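Local structure of exoglucanase A (7CBD) at residues D7-P19 / A76-N90. The protein hydrolyses beta-1,4-glucosidic linkages of cellulose with inversion of anomeric configuration, releasing cellobiose from the non-reducing ends, here through its family 6 catalytic domain. Residues are numbered along the deposited sequence; the frame is centred on the assembly and turned at random.
Sequences DNPYAGAVQYVNP and AVAQQKAAGVPLVFN
Strand 14-15 pairs in parallel with the start of strand 87-93: Val-14 N bonds to Pro-86 O (2.9 Å), Val-88 N to Val-14 O, and Tyr-16 N to Val-88 O. This adds a short N-terminal strand to the mainly parallel sheet of the family 6 catalytic domain, a distorted alpha/beta barrel, beside helix 69-83. Gln-79 of that helix holds the backbone of Val-17 through two bonds. Its CG lies anti to the carbonyl carbon (chi1 -73°), and the extended chain beyond carries the amide to Val-17. OE1 accepts from Val-17 N (3.0 Å, nearly straight at 175°), and NE2 donates to Val-17 O (2.9 Å), both on lone pairs in the carbonyl plane. The amide lies 9° from parallel to the Tyr-16 ring. A leucine in place of Gln-79 would probably leave Val-17 N and O without these mates. The Tyr-16 ring takes the edge of Phe-89 on its face, centroids 5.1 Å apart. Its hydroxyl bonds to His-72 and Asn-75. Val-88 packs across Tyr-10, with CG1 3.6 Å from Tyr-10 CE1. Asn-90 ND2 donates to Gln-15 OE1 (2.9 Å), while its OD1 accepts from Tyr-10 OH at 2.7 Å, in the carbonyl plane.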
# COMPACT_ATOMS: atom_id res chain seq x y z
N ASP A 7 0.00 -14.72 16.59
CA ASP A 7 1.13 -14.51 15.69
C ASP A 7 0.70 -13.91 14.36
O ASP A 7 1.40 -13.06 13.79
CB ASP A 7 1.84 -15.84 15.45
CG ASP A 7 2.84 -15.74 14.33
OD1 ASP A 7 3.86 -15.04 14.51
OD2 ASP A 7 2.59 -16.32 13.25
N ASN A 8 -0.45 -14.34 13.83
CA ASN A 8 -0.93 -13.89 12.54
C ASN A 8 -2.43 -13.65 12.66
O ASN A 8 -3.22 -14.62 12.65
CB ASN A 8 -0.64 -14.91 11.44
CG ASN A 8 -1.18 -14.47 10.09
OD1 ASN A 8 -1.69 -13.35 9.95
ND2 ASN A 8 -1.09 -15.34 9.10
N PRO A 9 -2.87 -12.39 12.78
CA PRO A 9 -4.31 -12.13 12.95
C PRO A 9 -5.14 -12.54 11.75
O PRO A 9 -6.36 -12.73 11.90
CB PRO A 9 -4.36 -10.62 13.20
CG PRO A 9 -3.17 -10.09 12.45
CD PRO A 9 -2.10 -11.15 12.65
N TYR A 10 -4.52 -12.72 10.58
CA TYR A 10 -5.25 -13.10 9.37
C TYR A 10 -5.54 -14.59 9.28
O TYR A 10 -6.42 -14.98 8.52
CB TYR A 10 -4.47 -12.66 8.12
CG TYR A 10 -4.30 -11.17 7.99
CD1 TYR A 10 -5.22 -10.40 7.29
CD2 TYR A 10 -3.19 -10.52 8.54
CE1 TYR A 10 -5.05 -9.02 7.16
CE2 TYR A 10 -3.02 -9.15 8.42
CZ TYR A 10 -3.95 -8.41 7.72
OH TYR A 10 -3.76 -7.06 7.61
N ALA A 11 -4.82 -15.43 10.02
CA ALA A 11 -4.97 -16.88 9.85
C ALA A 11 -6.37 -17.31 10.28
O ALA A 11 -6.79 -17.05 11.41
CB ALA A 11 -3.90 -17.62 10.65
N GLY A 12 -7.09 -17.97 9.37
CA GLY A 12 -8.44 -18.42 9.66
C GLY A 12 -9.45 -17.31 9.81
O GLY A 12 -10.56 -17.56 10.28
N ALA A 13 -9.12 -16.09 9.39
CA ALA A 13 -9.96 -14.93 9.61
C ALA A 13 -10.53 -14.42 8.29
O ALA A 13 -10.01 -14.70 7.21
CB ALA A 13 -9.16 -13.81 10.29
N VAL A 14 -11.60 -13.64 8.40
CA VAL A 14 -12.11 -12.84 7.30
C VAL A 14 -11.55 -11.43 7.46
O VAL A 14 -11.02 -11.06 8.50
CB VAL A 14 -13.66 -12.86 7.27
CG1 VAL A 14 -14.24 -12.21 8.51
CG2 VAL A 14 -14.22 -12.24 6.00
N GLN A 15 -11.67 -10.62 6.41
CA GLN A 15 -11.26 -9.22 6.45
C GLN A 15 -12.45 -8.30 6.24
O GLN A 15 -13.38 -8.61 5.49
CB GLN A 15 -10.18 -8.93 5.40
CG GLN A 15 -8.91 -9.74 5.60
CD GLN A 15 -7.83 -9.33 4.61
OE1 GLN A 15 -7.52 -8.15 4.47
NE2 GLN A 15 -7.25 -10.30 3.93
N TYR A 16 -12.41 -7.14 6.89
CA TYR A 16 -13.48 -6.15 6.79
C TYR A 16 -13.65 -5.67 5.36
O TYR A 16 -12.68 -5.32 4.69
CB TYR A 16 -13.14 -4.95 7.66
CG TYR A 16 -14.10 -3.78 7.57
CD1 TYR A 16 -15.37 -3.86 8.11
CD2 TYR A 16 -13.70 -2.57 7.00
CE1 TYR A 16 -16.24 -2.79 8.05
CE2 TYR A 16 -14.57 -1.48 6.94
CZ TYR A 16 -15.84 -1.60 7.48
OH TYR A 16 -16.72 -0.54 7.46
N VAL A 17 -14.90 -5.59 4.91
CA VAL A 17 -15.25 -4.99 3.63
C VAL A 17 -15.91 -3.64 3.90
O VAL A 17 -16.89 -3.55 4.65
CB VAL A 17 -16.15 -5.92 2.80
CG1 VAL A 17 -16.54 -5.26 1.49
CG2 VAL A 17 -15.43 -7.23 2.55
N ASN A 18 -15.36 -2.58 3.30
CA ASN A 18 -15.78 -1.21 3.53
C ASN A 18 -17.00 -0.88 2.68
O ASN A 18 -16.88 -0.78 1.45
CB ASN A 18 -14.60 -0.29 3.21
CG ASN A 18 -14.94 1.18 3.32
OD1 ASN A 18 -16.08 1.56 3.57
ND2 ASN A 18 -13.93 2.02 3.13
N PRO A 19 -18.18 -0.71 3.28
CA PRO A 19 -19.39 -0.48 2.46
C PRO A 19 -19.36 0.83 1.70
O PRO A 19 -20.03 0.94 0.66
CB PRO A 19 -20.53 -0.53 3.48
CG PRO A 19 -19.89 -0.12 4.75
CD PRO A 19 -18.47 -0.65 4.72
N ALA A 76 -17.50 -3.45 11.40
CA ALA A 76 -16.63 -4.61 11.53
C ALA A 76 -17.13 -5.58 12.58
O ALA A 76 -17.08 -6.80 12.37
CB ALA A 76 -15.19 -4.17 11.83
N VAL A 77 -17.62 -5.09 13.73
CA VAL A 77 -18.14 -6.08 14.70
C VAL A 77 -19.35 -6.81 14.15
O VAL A 77 -19.50 -8.02 14.35
CB VAL A 77 -18.26 -5.62 16.18
CG1 VAL A 77 -17.56 -4.32 16.52
CG2 VAL A 77 -19.70 -5.78 16.77
N ALA A 78 -20.21 -6.12 13.37
CA ALA A 78 -21.35 -6.81 12.78
C ALA A 78 -20.90 -7.85 11.75
O ALA A 78 -21.43 -8.96 11.70
CB ALA A 78 -22.32 -5.81 12.16
N GLN A 79 -19.90 -7.50 10.93
CA GLN A 79 -19.39 -8.45 9.94
C GLN A 79 -18.75 -9.65 10.61
O GLN A 79 -18.91 -10.79 10.14
CB GLN A 79 -18.40 -7.75 9.00
CG GLN A 79 -19.07 -6.81 8.02
CD GLN A 79 -18.07 -6.11 7.11
OE1 GLN A 79 -17.03 -6.67 6.77
NE2 GLN A 79 -18.39 -4.88 6.71
N GLN A 80 -18.04 -9.44 11.72
CA GLN A 80 -17.43 -10.55 12.45
C GLN A 80 -18.50 -11.50 12.98
O GLN A 80 -18.36 -12.73 12.88
CB GLN A 80 -16.55 -10.03 13.58
CG GLN A 80 -15.69 -11.09 14.26
CD GLN A 80 -16.49 -11.93 15.24
OE1 GLN A 80 -17.28 -11.40 16.03
NE2 GLN A 80 -16.30 -13.25 15.19
N LYS A 81 -19.58 -10.95 13.55
CA LYS A 81 -20.67 -11.79 14.04
C LYS A 81 -21.23 -12.66 12.93
O LYS A 81 -21.51 -13.85 13.14
CB LYS A 81 -21.80 -10.91 14.59
CG LYS A 81 -21.44 -10.03 15.75
CD LYS A 81 -21.02 -10.85 16.93
CE LYS A 81 -20.80 -9.98 18.16
NZ LYS A 81 -20.65 -10.84 19.36
N ALA A 82 -21.43 -12.09 11.74
CA ALA A 82 -22.00 -12.86 10.64
C ALA A 82 -21.03 -13.92 10.12
O ALA A 82 -21.46 -14.96 9.62
CB ALA A 82 -22.46 -11.92 9.52
N ALA A 83 -19.73 -13.68 10.25
CA ALA A 83 -18.74 -14.64 9.77
C ALA A 83 -18.51 -15.78 10.74
O ALA A 83 -18.19 -16.90 10.32
CB ALA A 83 -17.41 -13.93 9.51
N GLY A 84 -18.64 -15.53 12.04
CA GLY A 84 -18.43 -16.59 13.02
C GLY A 84 -17.00 -17.05 13.16
O GLY A 84 -16.76 -18.11 13.76
N VAL A 85 -16.04 -16.29 12.63
CA VAL A 85 -14.61 -16.56 12.75
C VAL A 85 -13.96 -15.21 13.04
O VAL A 85 -14.65 -14.18 12.96
CB VAL A 85 -14.05 -17.18 11.45
CG1 VAL A 85 -14.68 -18.53 11.19
CG2 VAL A 85 -14.25 -16.24 10.27
N PRO A 86 -12.68 -15.15 13.39
CA PRO A 86 -12.07 -13.83 13.63
C PRO A 86 -12.15 -12.95 12.39
O PRO A 86 -12.21 -13.43 11.25
CB PRO A 86 -10.62 -14.18 13.99
CG PRO A 86 -10.71 -15.59 14.53
CD PRO A 86 -11.74 -16.25 13.68
N LEU A 87 -12.16 -11.65 12.62
CA LEU A 87 -12.18 -10.68 11.53
C LEU A 87 -11.05 -9.68 11.75
O LEU A 87 -10.84 -9.21 12.87
CB LEU A 87 -13.52 -9.94 11.50
CG LEU A 87 -13.63 -8.80 10.48
CD1 LEU A 87 -15.01 -8.77 9.86
CD2 LEU A 87 -13.29 -7.44 11.11
N VAL A 88 -10.34 -9.36 10.67
CA VAL A 88 -9.31 -8.32 10.67
C VAL A 88 -9.86 -7.08 9.97
O VAL A 88 -10.28 -7.14 8.81
CB VAL A 88 -8.03 -8.79 9.97
CG1 VAL A 88 -7.00 -7.65 9.92
CG2 VAL A 88 -7.45 -10.02 10.64
N PHE A 89 -9.83 -5.96 10.69
CA PHE A 89 -10.14 -4.64 10.15
C PHE A 89 -8.82 -3.96 9.82
O PHE A 89 -8.00 -3.72 10.71
CB PHE A 89 -10.92 -3.86 11.21
CG PHE A 89 -11.08 -2.40 10.90
CD1 PHE A 89 -11.72 -2.00 9.74
CD2 PHE A 89 -10.61 -1.42 11.76
CE1 PHE A 89 -11.87 -0.66 9.44
CE2 PHE A 89 -10.76 -0.09 11.47
CZ PHE A 89 -11.40 0.30 10.30
N ASN A 90 -8.59 -3.69 8.53
CA ASN A 90 -7.37 -3.02 8.10
C ASN A 90 -7.53 -1.51 8.23
O ASN A 90 -8.45 -0.93 7.65
CB ASN A 90 -7.05 -3.37 6.65
CG ASN A 90 -6.63 -4.81 6.49
OD1 ASN A 90 -5.52 -5.18 6.84
ND2 ASN A 90 -7.53 -5.63 5.95
O HOH W 1 -16.19 -9.07 5.79
O HOH W 2 -10.25 -4.35 5.74